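Local coordinates for putative TetR-family transcriptional regulator (Bordetella parapertussis 12822, PDB 3CCY), which probably binds operator DNA as a dimeric TetR-family regulator and represses transcription, its all-helical C-terminal domain pairing the two subunits, at residues Q93-F98 with E187-L192; L74-Q79 with L99-T104; A136-A141 with M161-M166. All coordinates share one frame; numbering follows the deposited sequence. Where two conformers were deposited one is given.

Interaction 1 of 3, residues Q93-F98 with E187-L192; sequences QIVKLF and ERTVQL
Val-95 and Val-190 touch through single methyl branches, CG2 to CG2 at 3.7 Å, where two helices of the all-helical C-terminal domain of the TetR fold pack against each other. The segments run closer to antiparallel than to perpendicular, at 138° between their N-to-C directions, with axes 9.6 Å apart. In both valines CG1 stands opposite the backbone N (chi1 179° in Val-95), which makes CG2 the branch that meets the other valine; the two lie alongside with their tips pointing opposite ways. CG1 of Val-95 reaches CG2 of Thr-189 more loosely, at 4.3 Å. The hydroxyl of that threonine is turned back to its own helix, where OG1 is hydrogen-bonded to the carbonyl O of Leu-185, leaving the methyl to the apolar seam. Further out, Phe-163 of helix 153-168 packs on Val-95, while Leu-162 of the second subunit packs on Thr-189, so the seam lies next to the dimer interface. At its partly exposed margin, Lys-96 and Glu-187 both extend fully beyond CG and form a salt bridge. Lys-96 NZ lies 3.0 Å from Glu-187 OE2, approaching from above the carboxylate, 36° out of its plane.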
ATOM      1  N   GLN A  93     -20.017   7.642   4.162  1.00 32.79           N
ATOM      2  CA  GLN A  93     -20.140   8.148   2.794  1.00 34.28           C
ATOM      3  C   GLN A  93     -18.785   8.480   2.144  1.00 33.77           C
ATOM      4  O   GLN A  93     -18.570   8.244   0.948  1.00 33.37           O
ATOM      5  CB  GLN A  93     -21.132   9.322   2.715  1.00 33.05           C
ATOM      6  CG  GLN A  93     -22.600   8.900   2.805  1.00 34.78           C
ATOM      7  CD  GLN A  93     -23.574  10.082   2.860  1.00 37.41           C
ATOM      8  OE1 GLN A  93     -24.784   9.915   2.621  1.00 42.50           O
ATOM      9  NE2 GLN A  93     -23.065  11.274   3.156  1.00 40.39           N
ATOM     10  N   ILE A  94     -17.859   9.029   2.923  1.00 33.58           N
ATOM     11  CA  ILE A  94     -16.517   9.255   2.428  1.00 33.48           C
ATOM     12  C   ILE A  94     -15.836   7.940   2.044  1.00 33.23           C
ATOM     13  O   ILE A  94     -15.216   7.842   0.993  1.00 32.82           O
ATOM     14  CB  ILE A  94     -15.616   9.995   3.490  1.00 34.85           C
ATOM     15  CG1 ILE A  94     -16.064  11.437   3.652  1.00 33.99           C
ATOM     16  CG2 ILE A  94     -14.095   9.827   3.138  1.00 33.86           C
ATOM     17  CD1 ILE A  94     -15.444  12.109   4.911  1.00 37.49           C
ATOM     18  N   VAL A  95     -15.940   6.916   2.882  1.00 32.09           N
ATOM     19  CA  VAL A  95     -15.268   5.659   2.536  1.00 32.95           C
ATOM     20  C   VAL A  95     -15.907   5.027   1.253  1.00 31.62           C
ATOM     21  O   VAL A  95     -15.214   4.497   0.406  1.00 29.67           O
ATOM     22  CB  VAL A  95     -15.315   4.649   3.716  1.00 31.13           C
ATOM     23  CG1 VAL A  95     -14.605   3.300   3.335  1.00 33.51           C
ATOM     24  CG2 VAL A  95     -14.676   5.292   4.967  1.00 36.30           C
ATOM     25  N   LYS A  96     -17.228   5.091   1.157  1.00 30.32           N
ATOM     26  CA  LYS A  96     -17.967   4.552  -0.002  1.00 30.66           C
ATOM     27  C   LYS A  96     -17.532   5.313  -1.251  1.00 30.89           C
ATOM     28  O   LYS A  96     -17.365   4.718  -2.307  1.00 30.62           O
ATOM     29  CB  LYS A  96     -19.457   4.755   0.188  1.00 30.04           C
ATOM     30  CG  LYS A  96     -20.127   3.751   1.090  1.00 29.62           C
ATOM     31  CD  LYS A  96     -21.673   3.926   1.087  1.00 31.28           C
ATOM     32  CE  LYS A  96     -22.219   2.786   1.989  1.00 33.89           C
ATOM     33  NZ  LYS A  96     -23.655   2.721   1.982  1.00 36.92           N
ATOM     34  N   LEU A  97     -17.322   6.623  -1.118  1.00 31.52           N
ATOM     35  CA  LEU A  97     -16.823   7.428  -2.258  1.00 32.56           C
ATOM     36  C   LEU A  97     -15.451   6.944  -2.752  1.00 33.15           C
ATOM     37  O   LEU A  97     -15.244   6.767  -3.967  1.00 30.92           O
ATOM     38  CB  LEU A  97     -16.758   8.919  -1.902  1.00 32.04           C
ATOM     39  CG  LEU A  97     -15.990   9.852  -2.827  1.00 32.75           C
ATOM     40  CD1 LEU A  97     -16.793   9.981  -4.121  1.00 29.96           C
ATOM     41  CD2 LEU A  97     -15.770  11.232  -2.167  1.00 32.40           C
ATOM     42  N   PHE A  98     -14.520   6.742  -1.816  1.00 34.32           N
ATOM     43  CA  PHE A  98     -13.163   6.331  -2.216  1.00 36.34           C
ATOM     44  C   PHE A  98     -13.189   4.998  -2.939  1.00 35.97           C
ATOM     45  O   PHE A  98     -12.512   4.817  -3.969  1.00 36.46           O
ATOM     46  CB  PHE A  98     -12.158   6.359  -1.031  1.00 37.85           C
ATOM     47  CG  PHE A  98     -11.915   7.751  -0.461  1.00 41.01           C
ATOM     48  CD1 PHE A  98     -12.451   8.873  -1.066  1.00 46.46           C
ATOM     49  CD2 PHE A  98     -11.129   7.940   0.652  1.00 46.89           C
ATOM     50  CE1 PHE A  98     -12.222  10.144  -0.547  1.00 48.36           C
ATOM     51  CE2 PHE A  98     -10.893   9.227   1.173  1.00 45.06           C
ATOM     52  CZ  PHE A  98     -11.428  10.312   0.574  1.00 44.45           C
ATOM     53  N   GLU A 187     -18.793  -0.584   3.846  1.00 29.28           N
ATOM     54  CA  GLU A 187     -19.547  -0.855   5.096  1.00 30.64           C
ATOM     55  C   GLU A 187     -18.790  -1.721   6.071  1.00 31.50           C
ATOM     56  O   GLU A 187     -18.760  -1.438   7.281  1.00 29.54           O
ATOM     57  CB  GLU A 187     -20.928  -1.435   4.803  1.00 31.28           C
ATOM     58  CG  GLU A 187     -21.762  -0.387   4.058  1.00 36.17           C
ATOM     59  CD  GLU A 187     -23.152  -0.812   3.638  1.00 44.74           C
ATOM     60  OE1 GLU A 187     -23.371  -2.031   3.441  1.00 49.56           O
ATOM     61  OE2 GLU A 187     -24.020   0.098   3.472  1.00 45.97           O
ATOM     62  N   ARG A 188     -18.188  -2.786   5.531  1.00 31.04           N
ATOM     63  CA  ARG A 188     -17.319  -3.681   6.291  1.00 32.00           C
ATOM     64  C   ARG A 188     -16.104  -2.952   6.886  1.00 31.95           C
ATOM     65  O   ARG A 188     -15.805  -3.120   8.062  1.00 32.61           O
ATOM     66  CB  ARG A 188     -16.770  -4.777   5.384  1.00 31.15           C
ATOM     67  CG  ARG A 188     -16.006  -5.914   6.170  1.00 35.05           C
ATOM     68  CD  ARG A 188     -17.006  -6.715   6.932  1.00 36.90           C
ATOM     69  NE  ARG A 188     -16.479  -7.972   7.472  1.00 40.91           N
ATOM     70  CZ  ARG A 188     -17.256  -8.899   8.022  1.00 39.41           C
ATOM     71  NH1 ARG A 188     -18.567  -8.698   8.069  1.00 39.90           N
ATOM     72  NH2 ARG A 188     -16.741  -9.999   8.524  1.00 35.77           N
ATOM     73  N   THR A 189     -15.363  -2.234   6.042  1.00 30.79           N
ATOM     74  CA  THR A 189     -14.213  -1.401   6.466  1.00 31.96           C
ATOM     75  C   THR A 189     -14.567  -0.449   7.639  1.00 31.48           C
ATOM     76  O   THR A 189     -13.868  -0.376   8.658  1.00 30.34           O
ATOM     77  CB  THR A 189     -13.693  -0.592   5.275  1.00 32.08           C
ATOM     78  OG1 THR A 189     -13.298  -1.517   4.250  1.00 31.87           O
ATOM     79  CG2 THR A 189     -12.501   0.307   5.672  1.00 35.19           C
ATOM     80  N   VAL A 190     -15.672   0.244   7.504  1.00 30.80           N
ATOM     81  CA  VAL A 190     -16.147   1.115   8.576  1.00 31.31           C
ATOM     82  C   VAL A 190     -16.591   0.390   9.845  1.00 31.52           C
ATOM     83  O   VAL A 190     -16.230   0.820  10.950  1.00 30.69           O
ATOM     84  CB  VAL A 190     -17.281   2.029   8.055  1.00 32.51           C
ATOM     85  CG1 VAL A 190     -17.906   2.854   9.189  1.00 30.09           C
ATOM     86  CG2 VAL A 190     -16.724   2.964   6.986  1.00 30.14           C
ATOM     87  N   GLN A 191     -17.389  -0.679   9.709  1.00 30.71           N
ATOM     88  CA  GLN A 191     -17.784  -1.475  10.892  1.00 32.57           C
ATOM     89  C   GLN A 191     -16.508  -1.960  11.652  1.00 31.15           C
ATOM     90  O   GLN A 191     -16.423  -1.865  12.876  1.00 30.42           O
ATOM     91  CB  GLN A 191     -18.676  -2.704  10.476  1.00 31.39           C
ATOM     92  CG  GLN A 191     -20.098  -2.310   9.921  1.00 35.85           C
ATOM     93  CD  GLN A 191     -20.765  -3.429   9.032  1.00 38.94           C
ATOM     94  OE1 GLN A 191     -20.273  -4.593   8.955  1.00 44.48           O
ATOM     95  NE2 GLN A 191     -21.874  -3.058   8.338  1.00 44.38           N
ATOM     96  N   LEU A 192     -15.546  -2.520  10.912  1.00 29.98           N
ATOM     97  CA  LEU A 192     -14.315  -3.037  11.509  0.50 29.81           C
ATOM     98  C   LEU A 192     -13.534  -1.912  12.198  1.00 30.09           C
ATOM     99  O   LEU A 192     -13.157  -2.042  13.391  1.00 30.34           O
ATOM    100  CB  LEU A 192     -13.431  -3.702  10.438  0.50 29.18           C
ATOM    101  CG  LEU A 192     -13.847  -5.055   9.835  0.50 28.11           C
ATOM    102  CD1 LEU A 192     -13.126  -5.264   8.482  0.50 23.96           C
ATOM    103  CD2 LEU A 192     -13.482  -6.203  10.781  0.50 25.50           C
TER

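Interaction 2 of 3, residues L74-Q79 with L99-T104; sequences LERCRQ and LEIYAT
Glu-100 opens the contact from helix 87-115, meeting Arg-76 of helix 58-81 in a salt bridge across a wide backbone separation. Its CG is anti to the backbone N (chi1 175°) and the chain then bends at chi2, which carries the carboxylate to the arginine tip. OE2 lies at the edge of the guanidinium, near its plane, and accepts a hydrogen bond from NH2. The modelled separation of Arg-76 NH2 and Glu-100 OE2, 2.4 Å, is very short, and the arginine was modelled in two conformers, so the length and geometry of the bond are doubtful. In this conformer the two flat groups are not coplanar: their planes stand 48° apart, and the side chains cross at about a right angle. Leu-97, one turn earlier on helix 87-115, also packs on Arg-76.

One residue on, Ile-101 adds a van der Waals contact, its CG1 lying 3.7 Å from Arg-76 NH1 in the modelled conformer. The approach is oblique, and the isoleucine runs alongside the arginine in the reverse direction. In the TetR fold this is where the long helix leading out of the DNA-binding region lies beside the first long helix that follows it in the C-terminal domain. The nearest CA atoms, those of Arg-76 and Ile-101, are still 10.0 Å apart, and the contact depends on the length of the arginine. Ile-101 also rests on His-109 within its own helix. Beyond it, Tyr-102 turns to other partners, with its OH hydrogen-bonded to the carbonyl O of Tyr-174.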
ATOM      1  N   LEU A  74     -11.154  15.452  -4.323  1.00 36.19           N
ATOM      2  CA  LEU A  74     -11.353  16.561  -3.394  1.00 36.68           C
ATOM      3  C   LEU A  74     -12.730  17.205  -3.527  1.00 36.62           C
ATOM      4  O   LEU A  74     -13.375  17.462  -2.526  1.00 36.31           O
ATOM      5  CB  LEU A  74     -10.244  17.629  -3.545  1.00 37.04           C
ATOM      6  CG  LEU A  74      -8.876  17.247  -2.927  1.00 37.59           C
ATOM      7  CD1 LEU A  74      -7.809  18.254  -3.360  1.00 37.30           C
ATOM      8  CD2 LEU A  74      -8.903  17.162  -1.383  1.00 37.21           C
ATOM      9  N   GLU A  75     -13.186  17.448  -4.752  1.00 37.54           N
ATOM     10  CA  GLU A  75     -14.481  18.086  -4.941  1.00 38.04           C
ATOM     11  C   GLU A  75     -15.579  17.157  -4.458  1.00 36.28           C
ATOM     12  O   GLU A  75     -16.465  17.596  -3.739  1.00 36.72           O
ATOM     13  CB  GLU A  75     -14.741  18.491  -6.390  1.00 38.23           C
ATOM     14  CG  GLU A  75     -15.527  19.822  -6.581  1.00 43.55           C
ATOM     15  CD  GLU A  75     -16.093  20.518  -5.283  1.00 50.18           C
ATOM     16  OE1 GLU A  75     -17.229  20.164  -4.844  1.00 50.36           O
ATOM     17  OE2 GLU A  75     -15.419  21.463  -4.746  1.00 49.37           O
ATOM     18  N   ARG A  76     -15.491  15.872  -4.795  1.00 35.03           N
ATOM     19  CA  ARG A  76     -16.545  14.954  -4.405  0.50 33.97           C
ATOM     20  C   ARG A  76     -16.622  14.747  -2.904  1.00 33.45           C
ATOM     21  O   ARG A  76     -17.722  14.637  -2.365  1.00 33.09           O
ATOM     22  CB  ARG A  76     -16.503  13.687  -5.247  0.50 33.87           C
ATOM     23  CG  ARG A  76     -16.805  14.065  -6.718  0.50 34.41           C
ATOM     24  CD  ARG A  76     -16.672  12.943  -7.688  0.50 35.49           C
ATOM     25  NE  ARG A  76     -17.703  11.938  -7.469  0.50 35.03           N
ATOM     26  CZ  ARG A  76     -17.632  10.695  -7.923  0.50 31.43           C
ATOM     27  NH1 ARG A  76     -16.589  10.321  -8.647  0.50 31.16           N
ATOM     28  NH2 ARG A  76     -18.594   9.832  -7.626  0.50 29.22           N
ATOM     29  N   CYS A  77     -15.463  14.741  -2.241  1.00 32.71           N
ATOM     30  CA  CYS A  77     -15.370  14.721  -0.774  0.50 33.75           C
ATOM     31  C   CYS A  77     -16.088  15.906  -0.145  1.00 33.27           C
ATOM     32  O   CYS A  77     -16.759  15.776   0.880  1.00 33.37           O
ATOM     33  CB  CYS A  77     -13.910  14.797  -0.322  0.50 33.59           C
ATOM     34  SG  CYS A  77     -13.053  13.262  -0.235  0.60 36.49           S
ATOM     35  N   ARG A  78     -15.869  17.078  -0.710  1.00 34.41           N
ATOM     36  CA  ARG A  78     -16.511  18.277  -0.211  1.00 36.18           C
ATOM     37  C   ARG A  78     -18.029  18.167  -0.300  1.00 35.49           C
ATOM     38  O   ARG A  78     -18.720  18.515   0.664  1.00 34.99           O
ATOM     39  CB  ARG A  78     -16.027  19.528  -0.963  1.00 35.81           C
ATOM     40  CG  ARG A  78     -14.627  19.927  -0.568  1.00 37.14           C
ATOM     41  CD  ARG A  78     -14.139  21.189  -1.340  1.00 40.01           C
ATOM     42  NE  ARG A  78     -12.673  21.097  -1.410  1.00 46.58           N
ATOM     43  CZ  ARG A  78     -11.979  21.024  -2.548  1.00 47.78           C
ATOM     44  NH1 ARG A  78     -10.649  20.947  -2.492  1.00 48.22           N
ATOM     45  NH2 ARG A  78     -12.607  21.068  -3.737  1.00 40.82           N
ATOM     46  N   GLN A  79     -18.546  17.694  -1.433  1.00 36.27           N
ATOM     47  CA  GLN A  79     -20.001  17.517  -1.583  1.00 37.46           C
ATOM     48  C   GLN A  79     -20.543  16.572  -0.512  1.00 36.55           C
ATOM     49  O   GLN A  79     -21.612  16.800   0.021  1.00 36.03           O
ATOM     50  CB  GLN A  79     -20.391  16.969  -2.952  1.00 38.22           C
ATOM     51  CG  GLN A  79     -19.956  17.748  -4.161  1.00 40.05           C
ATOM     52  CD  GLN A  79     -20.078  16.900  -5.451  1.00 43.16           C
ATOM     53  OE1 GLN A  79     -21.158  16.375  -5.776  1.00 49.67           O
ATOM     54  NE2 GLN A  79     -18.963  16.765  -6.185  1.00 49.76           N
ATOM     55  N   LEU A  99     -14.000   4.069  -2.448  1.00 36.16           N
ATOM     56  CA  LEU A  99     -14.087   2.759  -3.073  1.00 36.28           C
ATOM     57  C   LEU A  99     -14.869   2.774  -4.367  1.00 36.31           C
ATOM     58  O   LEU A  99     -14.609   1.976  -5.260  1.00 36.47           O
ATOM     59  CB  LEU A  99     -14.606   1.695  -2.083  1.00 37.47           C
ATOM     60  CG  LEU A  99     -13.616   1.407  -0.946  1.00 37.99           C
ATOM     61  CD1 LEU A  99     -14.181   0.340  -0.049  1.00 38.92           C
ATOM     62  CD2 LEU A  99     -12.222   0.965  -1.455  1.00 41.33           C
ATOM     63  N   GLU A 100     -15.815   3.705  -4.491  1.00 35.08           N
ATOM     64  CA  GLU A 100     -16.510   3.905  -5.742  1.00 35.45           C
ATOM     65  C   GLU A 100     -15.521   4.361  -6.848  1.00 35.85           C
ATOM     66  O   GLU A 100     -15.550   3.857  -7.989  1.00 35.74           O
ATOM     67  CB  GLU A 100     -17.655   4.908  -5.546  1.00 35.85           C
ATOM     68  CG  GLU A 100     -18.389   5.300  -6.818  1.00 38.08           C
ATOM     69  CD  GLU A 100     -18.875   6.745  -6.802  1.00 42.69           C
ATOM     70  OE1 GLU A 100     -19.483   7.210  -5.795  1.00 45.40           O
ATOM     71  OE2 GLU A 100     -18.664   7.426  -7.819  1.00 44.09           O
ATOM     72  N   ILE A 101     -14.670   5.322  -6.496  1.00 36.00           N
ATOM     73  CA  ILE A 101     -13.649   5.846  -7.391  1.00 37.86           C
ATOM     74  C   ILE A 101     -12.636   4.757  -7.839  1.00 39.26           C
ATOM     75  O   ILE A 101     -12.227   4.715  -9.009  1.00 39.48           O
ATOM     76  CB  ILE A 101     -13.064   7.149  -6.812  1.00 37.21           C
ATOM     77  CG1 ILE A 101     -14.186   8.211  -6.816  1.00 37.25           C
ATOM     78  CG2 ILE A 101     -11.836   7.615  -7.598  1.00 37.50           C
ATOM     79  CD1 ILE A 101     -13.820   9.552  -6.206  1.00 40.70           C
ATOM     80  N   TYR A 102     -12.324   3.817  -6.946  1.00 40.53           N
ATOM     81  CA  TYR A 102     -11.631   2.559  -7.329  1.00 41.36           C
ATOM     82  C   TYR A 102     -12.394   1.659  -8.344  1.00 42.54           C
ATOM     83  O   TYR A 102     -11.850   1.229  -9.380  1.00 42.84           O
ATOM     84  CB  TYR A 102     -11.318   1.775  -6.062  1.00 42.16           C
ATOM     85  CG  TYR A 102     -10.575   0.488  -6.318  1.00 41.65           C
ATOM     86  CD1 TYR A 102      -9.180   0.488  -6.523  1.00 41.07           C
ATOM     87  CD2 TYR A 102     -11.259  -0.733  -6.339  1.00 40.98           C
ATOM     88  CE1 TYR A 102      -8.486  -0.689  -6.757  1.00 40.53           C
ATOM     89  CE2 TYR A 102     -10.571  -1.917  -6.562  1.00 41.67           C
ATOM     90  CZ  TYR A 102      -9.187  -1.889  -6.775  1.00 41.47           C
ATOM     91  OH  TYR A 102      -8.530  -3.053  -7.009  1.00 38.76           O
ATOM     92  N   ALA A 103     -13.657   1.377  -8.051  1.00 43.03           N
ATOM     93  CA  ALA A 103     -14.526   0.648  -8.954  1.00 43.78           C
ATOM     94  C   ALA A 103     -14.616   1.292 -10.353  1.00 44.21           C
ATOM     95  O   ALA A 103     -14.722   0.592 -11.372  1.00 44.74           O
ATOM     96  CB  ALA A 103     -15.936   0.529  -8.335  1.00 44.05           C
ATOM     97  N   THR A 104     -14.585   2.622 -10.411  1.00 43.99           N
ATOM     98  CA  THR A 104     -14.744   3.293 -11.698  1.00 43.83           C
ATOM     99  C   THR A 104     -13.398   3.651 -12.324  1.00 42.92           C
ATOM    100  O   THR A 104     -13.211   3.437 -13.503  1.00 43.57           O
ATOM    101  CB  THR A 104     -15.704   4.508 -11.616  1.00 44.09           C
ATOM    102  OG1 THR A 104     -15.216   5.434 -10.664  1.00 46.14           O
ATOM    103  CG2 THR A 104     -17.064   4.066 -11.152  1.00 43.79           C
TER

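Interaction 3 of 3, residues A136-A141 with M161-M166; sequences AYVRDA and MLFFGM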
ATOM      1  N   ALA A 136      -6.672  15.201   5.452  1.00 32.18           N
ATOM      2  CA  ALA A 136      -7.220  16.112   6.469  1.00 32.73           C
ATOM      3  C   ALA A 136      -8.742  15.929   6.577  1.00 32.67           C
ATOM      4  O   ALA A 136      -9.293  15.869   7.683  1.00 33.47           O
ATOM      5  CB  ALA A 136      -6.866  17.574   6.165  1.00 32.13           C
ATOM      6  N   TYR A 137      -9.411  15.798   5.446  1.00 32.39           N
ATOM      7  CA  TYR A 137     -10.851  15.581   5.463  1.00 33.78           C
ATOM      8  C   TYR A 137     -11.203  14.329   6.286  1.00 34.03           C
ATOM      9  O   TYR A 137     -12.153  14.336   7.059  1.00 34.90           O
ATOM     10  CB  TYR A 137     -11.424  15.440   4.047  1.00 35.12           C
ATOM     11  CG  TYR A 137     -11.538  16.734   3.269  1.00 35.91           C
ATOM     12  CD1 TYR A 137     -11.826  17.922   3.910  1.00 38.44           C
ATOM     13  CD2 TYR A 137     -11.405  16.755   1.864  1.00 40.25           C
ATOM     14  CE1 TYR A 137     -11.956  19.116   3.213  1.00 39.31           C
ATOM     15  CE2 TYR A 137     -11.545  17.976   1.132  1.00 38.28           C
ATOM     16  CZ  TYR A 137     -11.813  19.139   1.832  1.00 38.82           C
ATOM     17  OH  TYR A 137     -11.930  20.363   1.198  1.00 40.55           O
ATOM     18  N   VAL A 138     -10.450  13.251   6.094  1.00 32.87           N
ATOM     19  CA  VAL A 138     -10.742  11.989   6.765  1.00 32.48           C
ATOM     20  C   VAL A 138     -10.398  12.102   8.268  1.00 31.19           C
ATOM     21  O   VAL A 138     -11.165  11.650   9.122  1.00 30.93           O
ATOM     22  CB  VAL A 138      -9.937  10.832   6.135  1.00 32.85           C
ATOM     23  CG1 VAL A 138     -10.067   9.528   7.013  1.00 30.81           C
ATOM     24  CG2 VAL A 138     -10.459  10.595   4.679  1.00 35.39           C
ATOM     25  N   ARG A 139      -9.246  12.690   8.557  1.00 30.91           N
ATOM     26  CA  ARG A 139      -8.804  12.874   9.941  0.50 31.46           C
ATOM     27  C   ARG A 139      -9.842  13.649  10.725  1.00 30.82           C
ATOM     28  O   ARG A 139     -10.238  13.222  11.823  1.00 31.87           O
ATOM     29  CB  ARG A 139      -7.481  13.616  10.024  0.50 30.94           C
ATOM     30  CG  ARG A 139      -6.920  13.680  11.468  0.50 32.94           C
ATOM     31  CD  ARG A 139      -6.060  14.916  11.688  0.50 35.98           C
ATOM     32  NE  ARG A 139      -6.858  16.090  12.049  0.50 39.98           N
ATOM     33  CZ  ARG A 139      -6.710  16.795  13.165  0.50 40.50           C
ATOM     34  NH1 ARG A 139      -5.778  16.473  14.069  0.50 42.43           N
ATOM     35  NH2 ARG A 139      -7.501  17.827  13.382  0.50 41.30           N
ATOM     36  N   ASP A 140     -10.258  14.778  10.160  1.00 31.43           N
ATOM     37  CA  ASP A 140     -11.215  15.664  10.801  1.00 32.78           C
ATOM     38  C   ASP A 140     -12.557  14.943  10.970  1.00 31.82           C
ATOM     39  O   ASP A 140     -13.207  15.111  11.994  1.00 31.70           O
ATOM     40  CB  ASP A 140     -11.387  16.963  10.028  1.00 32.63           C
ATOM     41  CG  ASP A 140     -10.148  17.873  10.082  1.00 37.28           C
ATOM     42  OD1 ASP A 140      -9.160  17.539  10.753  1.00 36.23           O
ATOM     43  OD2 ASP A 140     -10.181  18.956   9.445  1.00 42.79           O
ATOM     44  N   ALA A 141     -12.959  14.123   9.998  1.00 32.59           N
ATOM     45  CA  ALA A 141     -14.255  13.420  10.112  1.00 32.29           C
ATOM     46  C   ALA A 141     -14.221  12.362  11.221  1.00 33.38           C
ATOM     47  O   ALA A 141     -15.232  12.148  11.901  1.00 33.60           O
ATOM     48  CB  ALA A 141     -14.649  12.770   8.777  1.00 32.90           C
HETATM   49  N   MSE A 161      -3.823   7.412   9.303  1.00 31.21           N
HETATM   50  CA  MSE A 161      -2.987   6.738   8.324  1.00 31.29           C
HETATM   51  C   MSE A 161      -3.181   5.202   8.398  1.00 31.55           C
HETATM   52  O   MSE A 161      -3.036   4.520   7.406  1.00 30.91           O
HETATM   53  CB  MSE A 161      -1.499   7.138   8.514  1.00 30.83           C
HETATM   54  CG  MSE A 161      -1.211   8.617   8.306  1.00 34.58           C
HETATM   55 SE   MSE A 161      -2.053   9.311   6.692  0.65 35.85          SE
HETATM   56  CE  MSE A 161      -0.804   8.486   5.474  1.00 35.34           C
ATOM     57  N   LEU A 162      -3.548   4.672   9.571  1.00 31.07           N
ATOM     58  CA  LEU A 162      -3.850   3.238   9.661  1.00 30.16           C
ATOM     59  C   LEU A 162      -5.132   2.939   8.898  1.00 31.07           C
ATOM     60  O   LEU A 162      -5.199   1.979   8.135  1.00 28.90           O
ATOM     61  CB  LEU A 162      -3.971   2.788  11.102  1.00 30.99           C
ATOM     62  CG  LEU A 162      -2.618   2.724  11.838  1.00 30.28           C
ATOM     63  CD1 LEU A 162      -2.801   2.604  13.357  1.00 32.55           C
ATOM     64  CD2 LEU A 162      -1.659   1.575  11.276  1.00 28.14           C
ATOM     65  N   PHE A 163      -6.116   3.817   9.073  1.00 30.78           N
ATOM     66  CA  PHE A 163      -7.291   3.764   8.256  1.00 32.95           C
ATOM     67  C   PHE A 163      -6.994   3.821   6.740  1.00 32.33           C
ATOM     68  O   PHE A 163      -7.510   2.981   6.010  1.00 32.27           O
ATOM     69  CB  PHE A 163      -8.289   4.847   8.622  1.00 33.39           C
ATOM     70  CG  PHE A 163      -9.382   4.938   7.614  1.00 38.04           C
ATOM     71  CD1 PHE A 163     -10.411   3.994   7.624  1.00 42.40           C
ATOM     72  CD2 PHE A 163      -9.310   5.855   6.573  1.00 38.90           C
ATOM     73  CE1 PHE A 163     -11.394   4.009   6.639  1.00 42.61           C
ATOM     74  CE2 PHE A 163     -10.287   5.851   5.581  1.00 44.01           C
ATOM     75  CZ  PHE A 163     -11.313   4.930   5.636  1.00 39.49           C
ATOM     76  N   PHE A 164      -6.273   4.854   6.278  1.00 31.56           N
ATOM     77  CA  PHE A 164      -5.876   4.931   4.850  1.00 33.02           C
ATOM     78  C   PHE A 164      -5.236   3.674   4.269  1.00 32.29           C
ATOM     79  O   PHE A 164      -5.513   3.285   3.143  1.00 33.13           O
ATOM     80  CB  PHE A 164      -5.021   6.161   4.547  1.00 33.39           C
ATOM     81  CG  PHE A 164      -5.860   7.371   4.214  1.00 36.99           C
ATOM     82  CD1 PHE A 164      -6.635   7.392   3.054  1.00 37.31           C
ATOM     83  CD2 PHE A 164      -5.941   8.446   5.093  1.00 36.76           C
ATOM     84  CE1 PHE A 164      -7.452   8.500   2.739  1.00 39.97           C
ATOM     85  CE2 PHE A 164      -6.767   9.553   4.788  1.00 36.67           C
ATOM     86  CZ  PHE A 164      -7.508   9.573   3.619  1.00 35.46           C
ATOM     87  N   GLY A 165      -4.353   3.075   5.032  1.00 32.00           N
ATOM     88  CA  GLY A 165      -3.778   1.761   4.701  1.00 30.61           C
ATOM     89  C   GLY A 165      -4.808   0.708   4.356  1.00 31.73           C
ATOM     90  O   GLY A 165      -4.636   0.012   3.353  1.00 28.83           O
HETATM   91  N   MSE A 166      -5.845   0.544   5.189  1.00 31.84           N
HETATM   92  CA  MSE A 166      -6.912  -0.425   4.867  1.00 36.57           C
HETATM   93  C   MSE A 166      -7.494  -0.225   3.503  1.00 33.49           C
HETATM   94  O   MSE A 166      -7.693  -1.197   2.770  1.00 32.81           O
HETATM   95  CB  MSE A 166      -8.119  -0.303   5.801  1.00 35.61           C
HETATM   96  CG  MSE A 166      -7.844  -0.592   7.207  1.00 40.85           C
HETATM   97 SE   MSE A 166      -9.619  -0.604   8.133  0.80 49.42          SE
HETATM   98  CE  MSE A 166      -9.195   0.469   9.513  1.00 44.34           C
TER
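Val-138 packs against two successive phenylalanines of helix 153-168, one with each methyl. CG2 meets Phe-164 at the far end of the ring, 3.3 Å from CZ, the tightest approach of the contact, and CB adds a touch of 3.7 Å to CE2 of the same ring. CG1 sits more loosely by Phe-163, 3.8 Å from CD2. Both methyls come up obliquely to their rings. The split follows from the valine torsion: with CG1 anti to the backbone N (chi1 170°), CG2 is left beside that nitrogen, and the branches diverge toward separate rings. Phe-163 crosses the valine at about a right angle, whereas Phe-164 comes from the opposite direction. Ile-94 and Phe-98 of helix 87-115 also pack on Val-138.

The outward side of helix 122-145 carries a charged pair that takes no part in this packing. In one of its two modelled conformers, Arg-139 grips the exposed Asp-140 side-on, NE and NH2 both donating to OD1. NE is 3.0 Å from OD1, while NH2 comes in on the syn side, tilted 31° out of the carboxylate plane. A buried valine that sets one methyl against each of two neighbouring rings thus joins helices 122-145 and 153-168 of the TetR-type C-terminal bundle, next to the face of helix 153-168 that meets the second subunit.

Overall arrangement
From the N terminus, helix 58-81 leads out of the DNA-binding region, and interaction 2 closes the first and short loop by joining it to helix 87-115. Interaction 1 starts on that second helix, before the closing segment of interaction 2, so the two cross; it reaches across to helix 182-195 near the C terminus. Interaction 3 lies wholly within that long span, joining helices 122-145 and 153-168, and follows interaction 2 in series. Phe-98 connects all three, packing on Cys-77, Val-138 and Phe-164. Arg-78 and Tyr-137 link interactions 2 and 3 by a probable hydrogen bond. Interactions 1 and 3 both touch the second subunit; interaction 2 does not.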